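Side-chain contacts in cryptochrome DASH, chloroplastic/mitochondrial (Arabidopsis thaliana, PDB 2J4D), which repairs cyclobutane pyrimidine dimers in single-stranded DNA, carries FAD and a folate light antenna, and may also serve as a photoreceptor: residues L117-S120 / E125-P128; Q158-K161 / S166-L169; V464-W467 / L471-L474; R367-G372 / N379-S384. All blocks are in the same frame, centred on the assembly; numbering follows the deposited sequence.

Interaction 1: L117-S120 / E125-P128; sequences LIRS and EILP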
loop_
_atom_site.group_PDB
_atom_site.type_symbol
_atom_site.label_atom_id
_atom_site.label_comp_id
_atom_site.label_asym_id
_atom_site.label_seq_id
_atom_site.Cartn_x
_atom_site.Cartn_y
_atom_site.Cartn_z
ATOM N N LEU A 117 21.073 6.203 -5.129
ATOM C CA LEU A 117 21.925 6.522 -4.002
ATOM C C LEU A 117 21.104 6.207 -2.755
ATOM O O LEU A 117 20.004 6.738 -2.576
ATOM C CB LEU A 117 22.302 8.006 -4.018
ATOM C CG LEU A 117 23.113 8.473 -2.803
ATOM C CD1 LEU A 117 24.488 7.831 -2.837
ATOM C CD2 LEU A 117 23.239 9.986 -2.814
ATOM N N ILE A 118 21.619 5.334 -1.901
ATOM C CA ILE A 118 20.895 4.985 -0.691
ATOM C C ILE A 118 21.644 5.498 0.535
ATOM O O ILE A 118 22.830 5.219 0.705
ATOM C CB ILE A 118 20.709 3.454 -0.574
ATOM C CG1 ILE A 118 19.909 2.934 -1.778
ATOM C CG2 ILE A 118 19.982 3.112 0.724
ATOM C CD1 ILE A 118 19.620 1.444 -1.725
ATOM N N ARG A 119 20.949 6.261 1.374
ATOM C CA ARG A 119 21.539 6.807 2.589
ATOM C C ARG A 119 20.579 6.588 3.741
ATOM O O ARG A 119 19.359 6.592 3.551
ATOM C CB ARG A 119 21.790 8.308 2.437
ATOM C CG ARG A 119 22.918 8.674 1.485
ATOM C CD ARG A 119 24.274 8.405 2.114
ATOM N NE ARG A 119 25.374 8.747 1.219
ATOM C CZ ARG A 119 25.838 7.954 0.254
ATOM N NH1 ARG A 119 25.299 6.757 0.049
ATOM N NH2 ARG A 119 26.852 8.356 -0.498
ATOM N N SER A 120 21.121 6.381 4.934
ATOM C CA SER A 120 20.289 6.202 6.119
ATOM C C SER A 120 20.296 7.527 6.865
ATOM O O SER A 120 21.355 8.045 7.195
ATOM C CB SER A 120 20.846 5.096 7.022
ATOM O OG SER A 120 20.596 3.817 6.469
ATOM N N GLU A 125 17.989 16.339 6.222
ATOM C CA GLU A 125 19.408 16.520 6.513
ATOM C C GLU A 125 20.234 16.035 5.325
ATOM O O GLU A 125 21.191 16.692 4.905
ATOM C CB GLU A 125 19.787 15.776 7.802
ATOM C CG GLU A 125 19.273 16.491 9.056
ATOM C CD GLU A 125 19.433 15.692 10.345
ATOM O OE1 GLU A 125 20.042 14.602 10.319
ATOM O OE2 GLU A 125 18.943 16.164 11.394
ATOM N N ILE A 126 19.838 14.906 4.752
ATOM C CA ILE A 126 20.559 14.332 3.619
ATOM C C ILE A 126 20.413 15.112 2.312
ATOM O O ILE A 126 21.406 15.401 1.639
ATOM C CB ILE A 126 20.098 12.885 3.359
ATOM C CG1 ILE A 126 20.511 11.992 4.531
ATOM C CG2 ILE A 126 20.680 12.374 2.046
ATOM C CD1 ILE A 126 19.829 10.646 4.536
ATOM N N LEU A 127 19.177 15.450 1.953
ATOM C CA LEU A 127 18.924 16.145 0.696
ATOM C C LEU A 127 19.559 17.526 0.536
ATOM O O LEU A 127 20.167 17.802 -0.494
ATOM C CB LEU A 127 17.414 16.211 0.432
ATOM C CG LEU A 127 16.739 14.831 0.364
ATOM C CD1 LEU A 127 15.232 15.005 0.221
ATOM C CD2 LEU A 127 17.296 14.035 -0.814
ATOM N N PRO A 128 19.436 18.412 1.539
ATOM C CA PRO A 128 20.059 19.730 1.360
ATOM C C PRO A 128 21.566 19.600 1.149
ATOM O O PRO A 128 22.161 20.354 0.385
ATOM C CB PRO A 128 19.718 20.460 2.660
ATOM C CG PRO A 128 18.405 19.847 3.054
ATOM C CD PRO A 128 18.664 18.365 2.792
#
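I126 extends its longer branch toward the strand 117-120 because CG1 stands beside its own backbone N (chi1 -66°) and CD1 continues outward in a nearly straight line (chi2 166°). R119 does the reverse: its CB faces the helix, but the chain folds at chi2 (-75°) and carries the guanidinium away from it. What meets across the gap is therefore one methyl group and the base of an arginine, with I126 CD1 lying 3.7 Å from R119 CB. The same methyl approaches the backbone beyond, 3.9 Å from S120 C. No hydrogen bond joins the segments, and the buried surface is a modest 115 Å². A branched aliphatic residue suits this place, since it bridges strand and helix by apolar contact with the arginine stem and asks for no polar partner.

The polar end of R119 is held on its own side. NH1 donates to I118 O at 3.0 Å, with that oxygen lying in the guanidinium plane although the nitrogen sits well above the carbonyl plane. NH2 bonds to the backbone oxygen of D225, while L117 CG lies over the rim of one guanidinium face. Arginine thus combines an apolar stem for the helix with two donors for main-chain oxygens.

Strand 117-120 is an outermost strand of the five-stranded parallel sheet in the photolyase alpha/beta domain. It pairs with strand 67-74, on which S120 and I126 also rest through L74 and C73. Helix 123-134, next in the chain, leads on to strand 138-142 and rests on this edge through I126.

Interaction 2: Q158-K161 / S166-L169; sequences QGLK and STKL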
loop_
_atom_site.group_PDB
_atom_site.type_symbol
_atom_site.label_atom_id
_atom_site.label_comp_id
_atom_site.label_asym_id
_atom_site.label_seq_id
_atom_site.Cartn_x
_atom_site.Cartn_y
_atom_site.Cartn_z
ATOM N N GLN A 158 12.594 23.714 3.871
ATOM C CA GLN A 158 13.295 24.710 4.681
ATOM C C GLN A 158 14.798 24.426 4.736
ATOM O O GLN A 158 15.616 25.346 4.860
ATOM C CB GLN A 158 12.693 24.760 6.091
ATOM C CG GLN A 158 11.244 25.246 6.079
ATOM C CD GLN A 158 10.593 25.307 7.450
ATOM O OE1 GLN A 158 11.115 24.773 8.433
ATOM N NE2 GLN A 158 9.429 25.950 7.518
ATOM N N GLY A 159 15.160 23.152 4.635
ATOM C CA GLY A 159 16.565 22.778 4.658
ATOM C C GLY A 159 17.256 23.272 3.400
ATOM O O GLY A 159 18.397 23.751 3.446
ATOM N N LEU A 160 16.562 23.165 2.271
ATOM C CA LEU A 160 17.102 23.616 0.993
ATOM C C LEU A 160 17.259 25.137 0.951
ATOM O O LEU A 160 18.235 25.646 0.399
ATOM C CB LEU A 160 16.196 23.161 -0.157
ATOM C CG LEU A 160 16.140 21.647 -0.380
ATOM C CD1 LEU A 160 15.014 21.308 -1.349
ATOM C CD2 LEU A 160 17.475 21.159 -0.924
ATOM N N LYS A 161 16.293 25.858 1.521
ATOM C CA LYS A 161 16.361 27.315 1.546
ATOM C C LYS A 161 17.517 27.757 2.409
ATOM O O LYS A 161 18.210 28.715 2.104
ATOM C CB LYS A 161 15.090 27.922 2.134
ATOM C CG LYS A 161 14.017 28.180 1.125
ATOM C CD LYS A 161 12.703 28.444 1.819
ATOM C CE LYS A 161 11.558 28.362 0.829
ATOM N NZ LYS A 161 10.251 28.273 1.525
ATOM N N SER A 166 18.429 29.124 -5.125
ATOM C CA SER A 166 19.227 28.215 -5.945
ATOM C C SER A 166 18.668 26.767 -5.905
ATOM O O SER A 166 18.698 26.092 -6.944
ATOM C CB SER A 166 20.698 28.271 -5.481
ATOM O OG SER A 166 21.419 27.066 -5.701
ATOM N N THR A 167 18.144 26.259 -4.768
ATOM C CA THR A 167 17.561 24.894 -4.815
ATOM C C THR A 167 16.097 24.809 -4.325
ATOM O O THR A 167 15.788 25.025 -3.153
ATOM C CB THR A 167 18.393 23.815 -4.049
ATOM O OG1 THR A 167 19.691 23.662 -4.652
ATOM C CG2 THR A 167 17.731 22.458 -4.193
ATOM N N LYS A 168 15.110 24.458 -5.160
ATOM C CA LYS A 168 13.712 24.264 -5.035
ATOM C C LYS A 168 13.208 22.845 -4.968
ATOM O O LYS A 168 13.623 21.982 -5.737
ATOM C CB LYS A 168 13.083 25.016 -6.207
ATOM C CG LYS A 168 13.750 24.762 -7.576
ATOM C CD LYS A 168 14.229 26.075 -8.210
ATOM C CE LYS A 168 15.159 25.852 -9.413
ATOM N NZ LYS A 168 14.461 25.707 -10.730
ATOM N N LEU A 169 12.302 22.626 -4.022
ATOM C CA LEU A 169 11.661 21.333 -3.880
ATOM C C LEU A 169 10.407 21.380 -4.757
ATOM O O LEU A 169 9.541 22.231 -4.565
ATOM C CB LEU A 169 11.253 21.065 -2.425
ATOM C CG LEU A 169 10.460 19.769 -2.183
ATOM C CD1 LEU A 169 11.311 18.564 -2.556
ATOM C CD2 LEU A 169 10.040 19.674 -0.724
#
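The beta-alpha-beta unit made of strand 138-142, helix 147-161 and strand 168-172 is closed here, where L160 in the last turn of the helix packs on T167 and L169 as the chain enters its second strand. L160 spreads its two methyls between two neighbours. CD2 comes to 3.5 Å from T167 CG2, a tight apolar touch, while CD1 lies 3.9 Å from L169 CB. Its stem is also close to the main chain, with L160 CB 3.6 Å from T167 O. The L160 side chain meets that of L169 at about a right angle, so the leucine methyl abuts the beginning of the other leucine rather than running along it.

T167 has two tasks, which explains why a threonine fits. With CG2 opposite the backbone N and OG1 beside it (chi1 -63°), the methyl is offered to L160 while the hydroxyl forms a hydrogen bond with A136 O. This buried polar atom is thereby satisfied, and the same residue still gives an apolar surface to the helix. Leucine at 160 suits a buried position between helix and strand, where two branches can fill against separate partners. K168, between the two contacting strand-side residues, turns its side chain from the helix, as the alternation of an extended chain requires.

In the fold, the contact lies at the edge of the parallel sheet: K168 pairs through its backbone with V139 of strand 138-142, and L160 and L169 both touch V139. From helix 123-134, A131 packs against L160 and T167.

Interaction 3: V464-W467 / L471-L474; sequences VAFW and LRRL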
loop_
_atom_site.group_PDB
_atom_site.type_symbol
_atom_site.label_atom_id
_atom_site.label_comp_id
_atom_site.label_asym_id
_atom_site.label_seq_id
_atom_site.Cartn_x
_atom_site.Cartn_y
_atom_site.Cartn_z
ATOM N N VAL A 464 -10.477 -21.116 8.225
ATOM C CA VAL A 464 -10.013 -21.216 9.603
ATOM C C VAL A 464 -9.189 -22.484 9.834
ATOM O O VAL A 464 -8.261 -22.486 10.643
ATOM C CB VAL A 464 -11.180 -21.153 10.608
ATOM C CG1 VAL A 464 -11.925 -19.844 10.431
ATOM C CG2 VAL A 464 -12.120 -22.334 10.422
ATOM N N ALA A 465 -9.508 -23.547 9.100
ATOM C CA ALA A 465 -8.795 -24.820 9.231
ATOM C C ALA A 465 -7.367 -24.728 8.703
ATOM O O ALA A 465 -6.449 -25.360 9.235
ATOM C CB ALA A 465 -9.551 -25.928 8.486
ATOM N N PHE A 466 -7.179 -23.950 7.644
ATOM C CA PHE A 466 -5.853 -23.789 7.073
ATOM C C PHE A 466 -4.938 -23.082 8.070
ATOM O O PHE A 466 -3.786 -23.477 8.257
ATOM C CB PHE A 466 -5.924 -22.982 5.765
ATOM C CG PHE A 466 -4.577 -22.631 5.200
ATOM C CD1 PHE A 466 -3.961 -21.426 5.528
ATOM C CD2 PHE A 466 -3.898 -23.530 4.381
ATOM C CE1 PHE A 466 -2.685 -21.120 5.053
ATOM C CE2 PHE A 466 -2.618 -23.238 3.898
ATOM C CZ PHE A 466 -2.008 -22.028 4.236
ATOM N N TRP A 467 -5.460 -22.044 8.719
ATOM C CA TRP A 467 -4.670 -21.267 9.671
ATOM C C TRP A 467 -4.615 -21.827 11.083
ATOM O O TRP A 467 -3.637 -21.610 11.803
ATOM C CB TRP A 467 -5.173 -19.819 9.713
ATOM C CG TRP A 467 -4.745 -19.047 8.502
ATOM C CD1 TRP A 467 -5.528 -18.652 7.455
ATOM C CD2 TRP A 467 -3.405 -18.682 8.163
ATOM N NE1 TRP A 467 -4.754 -18.070 6.476
ATOM C CE2 TRP A 467 -3.445 -18.078 6.886
ATOM C CE3 TRP A 467 -2.169 -18.812 8.813
ATOM C CZ2 TRP A 467 -2.296 -17.603 6.242
ATOM C CZ3 TRP A 467 -1.020 -18.340 8.173
ATOM C CH2 TRP A 467 -1.098 -17.742 6.898
ATOM N N LEU A 471 -8.116 -27.554 13.847
ATOM C CA LEU A 471 -9.532 -27.640 13.476
ATOM C C LEU A 471 -9.727 -28.471 12.210
ATOM O O LEU A 471 -10.855 -28.810 11.851
ATOM C CB LEU A 471 -10.114 -26.240 13.231
ATOM C CG LEU A 471 -9.961 -25.160 14.300
ATOM C CD1 LEU A 471 -10.617 -23.874 13.803
ATOM C CD2 LEU A 471 -10.599 -25.618 15.606
ATOM N N ARG A 472 -8.627 -28.788 11.533
ATOM C CA ARG A 472 -8.672 -29.552 10.287
ATOM C C ARG A 472 -9.412 -30.884 10.343
ATOM O O ARG A 472 -10.064 -31.279 9.372
ATOM C CB ARG A 472 -7.254 -29.797 9.769
ATOM C CG ARG A 472 -6.646 -28.581 9.113
ATOM C CD ARG A 472 -5.181 -28.764 8.775
ATOM N NE ARG A 472 -4.604 -27.486 8.371
ATOM C CZ ARG A 472 -3.408 -27.337 7.816
ATOM N NH1 ARG A 472 -2.638 -28.394 7.586
ATOM N NH2 ARG A 472 -2.983 -26.122 7.487
ATOM N N ARG A 473 -9.313 -31.573 11.473
ATOM C CA ARG A 473 -9.955 -32.871 11.630
ATOM C C ARG A 473 -11.460 -32.776 11.823
ATOM O O ARG A 473 -12.204 -33.678 11.434
ATOM C CB ARG A 473 -9.344 -33.600 12.822
ATOM C CG ARG A 473 -9.676 -32.972 14.156
ATOM C CD ARG A 473 -8.720 -33.477 15.219
ATOM N NE ARG A 473 -9.156 -33.141 16.568
ATOM C CZ ARG A 473 -10.281 -33.587 17.117
ATOM N NH1 ARG A 473 -11.090 -34.384 16.428
ATOM N NH2 ARG A 473 -10.595 -33.245 18.359
ATOM N N LEU A 474 -11.906 -31.682 12.427
ATOM C CA LEU A 474 -13.322 -31.482 12.691
ATOM C C LEU A 474 -14.153 -31.284 11.432
ATOM O O LEU A 474 -13.660 -30.797 10.411
ATOM C CB LEU A 474 -13.517 -30.263 13.583
ATOM C CG LEU A 474 -12.632 -30.157 14.818
ATOM C CD1 LEU A 474 -12.881 -28.822 15.490
ATOM C CD2 LEU A 474 -12.927 -31.304 15.762
#
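R472 reaches back to the carboxyl end of helix 462-467, in the helical FAD-binding domain, and bonds to the carbonyl oxygens of A465 and F466. An arginine of the following loop thus donates to two carbonyls of the last turn of the helix.

The polar part consists of two hydrogen bonds. R472 NE donates to A465 O at 2.9 Å with an N-H...O angle of 163°, from above that carbonyl's plane; R472 NH2 donates to F466 O, also at 2.9 Å, from only slightly outside the plane. Both oxygens lie near the plane of the guanidinium, at its edge, so the pair of bonds would fix its rotation. The chain, extended from CG to NE, carries the guanidinium back to the helix end, where its NE/NH2 edge meets the two oxygens. A positive charge placed at the carboxyl end of a helix should be favourable to the helix dipole.

The apolar contacts are two. V464 CG2 meets L471 CD1 at 4.0 Å, and A465 CB rests 4.0 Å from R472 CG. Alanine suits the latter position, since the two backbones come close here, with A465 CA and R472 CA only 4.8 Å apart. Branched V464 and L471 match their methyls on the buried side.

The aromatic part is looser: the side chains of F466 and R472 run side by side, pointing the same way, with ring and guanidinium planes 31° apart. CD2 of F466 is 4.1 Å from R472 NH2. R244 makes a cation-pi contact with this ring and is close to R472 NH2 despite like charge. The two arginines share an acceptor, for F466 O also receives a hydrogen bond from R244 NH1.

Interaction 4: R367-G372 / N379-S384; sequences RDAKTG and NMKELS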
loop_
_atom_site.group_PDB
_atom_site.type_symbol
_atom_site.label_atom_id
_atom_site.label_comp_id
_atom_site.label_asym_id
_atom_site.label_seq_id
_atom_site.Cartn_x
_atom_site.Cartn_y
_atom_site.Cartn_z
ATOM N N ARG A 367 -4.741 -9.401 19.044
ATOM C CA ARG A 367 -3.450 -9.343 18.375
ATOM C C ARG A 367 -2.819 -10.725 18.204
ATOM O O ARG A 367 -2.334 -11.076 17.117
ATOM C CB ARG A 367 -2.509 -8.448 19.192
ATOM C CG ARG A 367 -1.142 -8.241 18.578
ATOM C CD ARG A 367 -0.188 -7.641 19.596
ATOM N NE ARG A 367 0.201 -8.633 20.596
ATOM C CZ ARG A 367 0.829 -8.345 21.732
ATOM N NH1 ARG A 367 1.146 -7.088 22.021
ATOM N NH2 ARG A 367 1.130 -9.314 22.587
ATOM N N ASP A 368 -2.838 -11.512 19.277
ATOM C CA ASP A 368 -2.225 -12.833 19.248
ATOM C C ASP A 368 -3.111 -13.986 18.811
ATOM O O ASP A 368 -2.764 -15.153 19.016
ATOM C CB ASP A 368 -1.603 -13.144 20.610
ATOM C CG ASP A 368 -0.580 -12.108 21.019
ATOM O OD1 ASP A 368 0.005 -11.461 20.118
ATOM O OD2 ASP A 368 -0.355 -11.940 22.233
ATOM N N ALA A 369 -4.243 -13.664 18.199
ATOM C CA ALA A 369 -5.152 -14.693 17.711
ATOM C C ALA A 369 -5.554 -15.703 18.788
ATOM O O ALA A 369 -5.459 -16.911 18.574
ATOM C CB ALA A 369 -4.517 -15.419 16.533
ATOM N N LYS A 370 -6.002 -15.202 19.936
ATOM C CA LYS A 370 -6.451 -16.053 21.039
ATOM C C LYS A 370 -7.778 -15.537 21.580
ATOM O O LYS A 370 -8.001 -15.500 22.797
ATOM C CB LYS A 370 -5.415 -16.066 22.164
ATOM C CG LYS A 370 -4.100 -16.711 21.777
ATOM C CD LYS A 370 -3.029 -16.376 22.793
ATOM C CE LYS A 370 -1.649 -16.809 22.319
ATOM N NZ LYS A 370 -0.560 -16.164 23.123
ATOM N N THR A 371 -8.660 -15.124 20.677
ATOM C CA THR A 371 -9.964 -14.620 21.083
ATOM C C THR A 371 -10.937 -15.770 21.336
ATOM O O THR A 371 -11.918 -15.617 22.067
ATOM C CB THR A 371 -10.574 -13.709 20.007
ATOM O OG1 THR A 371 -10.884 -14.489 18.846
ATOM C CG2 THR A 371 -9.583 -12.594 19.628
ATOM N N GLY A 372 -10.663 -16.918 20.724
ATOM C CA GLY A 372 -11.535 -18.066 20.895
ATOM C C GLY A 372 -12.515 -18.209 19.748
ATOM O O GLY A 372 -13.289 -19.156 19.694
ATOM N N ASN A 379 -7.747 -14.928 10.890
ATOM C CA ASN A 379 -7.392 -13.694 10.199
ATOM C C ASN A 379 -6.226 -12.981 10.875
ATOM O O ASN A 379 -5.296 -12.532 10.203
ATOM C CB ASN A 379 -8.616 -12.774 10.106
ATOM C CG ASN A 379 -9.441 -13.028 8.851
ATOM O OD1 ASN A 379 -9.029 -12.679 7.743
ATOM N ND2 ASN A 379 -10.607 -13.653 9.018
ATOM N N MET A 380 -6.249 -12.898 12.202
ATOM C CA MET A 380 -5.169 -12.218 12.911
ATOM C C MET A 380 -3.859 -12.989 12.779
ATOM O O MET A 380 -2.776 -12.399 12.759
ATOM C CB MET A 380 -5.533 -12.025 14.386
ATOM C CG MET A 380 -6.785 -11.174 14.602
ATOM S SD MET A 380 -6.749 -9.601 13.691
ATOM C CE MET A 380 -5.356 -8.780 14.527
ATOM N N LYS A 381 -3.952 -14.311 12.681
ATOM C CA LYS A 381 -2.748 -15.115 12.528
ATOM C C LYS A 381 -2.227 -14.919 11.099
ATOM O O LYS A 381 -1.019 -14.838 10.875
ATOM C CB LYS A 381 -3.049 -16.595 12.792
ATOM C CG LYS A 381 -1.798 -17.462 12.933
ATOM C CD LYS A 381 -2.135 -18.897 13.336
ATOM C CE LYS A 381 -2.820 -18.969 14.710
ATOM N NZ LYS A 381 -1.961 -18.529 15.856
ATOM N N GLU A 382 -3.135 -14.838 10.128
ATOM C CA GLU A 382 -2.716 -14.626 8.742
ATOM C C GLU A 382 -1.915 -13.325 8.673
ATOM O O GLU A 382 -0.846 -13.255 8.063
ATOM C CB GLU A 382 -3.927 -14.522 7.802
ATOM C CG GLU A 382 -3.508 -14.313 6.336
ATOM C CD GLU A 382 -4.672 -14.175 5.371
ATOM O OE1 GLU A 382 -5.819 -14.477 5.753
ATOM O OE2 GLU A 382 -4.432 -13.768 4.214
ATOM N N LEU A 383 -2.443 -12.300 9.327
ATOM C CA LEU A 383 -1.807 -10.988 9.353
ATOM C C LEU A 383 -0.399 -10.984 9.952
ATOM O O LEU A 383 0.535 -10.484 9.330
ATOM C CB LEU A 383 -2.682 -10.016 10.138
ATOM C CG LEU A 383 -2.088 -8.620 10.352
ATOM C CD1 LEU A 383 -1.898 -7.922 8.993
ATOM C CD2 LEU A 383 -3.015 -7.823 11.243
ATOM N N SER A 384 -0.238 -11.527 11.158
ATOM C CA SER A 384 1.084 -11.523 11.782
ATOM C C SER A 384 2.086 -12.457 11.094
ATOM O O SER A 384 3.290 -12.268 11.202
ATOM C CB SER A 384 0.974 -11.863 13.276
ATOM O OG SER A 384 0.365 -13.120 13.459
HETATM O O HOH W 1 -1.997 -10.261 14.416
HETATM O O HOH W 2 -1.253 -13.353 15.737
#
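M380 is the first residue of helix 374-386 in this segment to meet the loop: its CB packs on A369 CB at 4.1 Å and lies near R367 O. Bends at chi2 (-50°) and chi3 (-65°) curl this flexible chain so that its methyl CE comes back to 4.3 Å from R367 CA, with W415 and V397 around it. Water 1 lies 2.8 Å from both M380 O and R367 O, placed to donate to either. The R367 guanidinium itself is paired side-on with D368.

K381 follows, its backbone N 4.0 Å from A369 CB. Its long chain folds back so that NZ comes within 4.1 Å of the same methyl. A369 is the C-prime residue of a Schellman motif ending helix 360-367; alanine suits the spot because its small methyl fits against the backbone of M380 and K381.

One turn on, S384 OG bonds to water 2 at 2.8 Å, and this water is placed to donate to R367 O at 2.9 Å. A hydroxyl can serve such a water either as donor or acceptor.

No direct hydrogen bond crosses the contact. The waters can supply protons to R367 O, though other acceptors compete, so the contact depends on small apolar packing and water mediation.

In the fold
Following the chain from the N terminus, each contact closes one short loop, and none encloses or crosses another. Interaction 1 joins an edge strand to the helix after it; interaction 2 then joins a later helix to the strand at the other edge of the same sheet. The two touch, through P128 against G159 and L160. The chain next passes into the FAD-binding domain, where interaction 4 ties a helix end to the following helix and interaction 3 closes the turn after helix 462-467. These two also touch, W467 packing on K381 and E382. The pairs are far apart: interactions 2 and 3 have centres about 58 Å from each other, on opposite sides of the chain's centre.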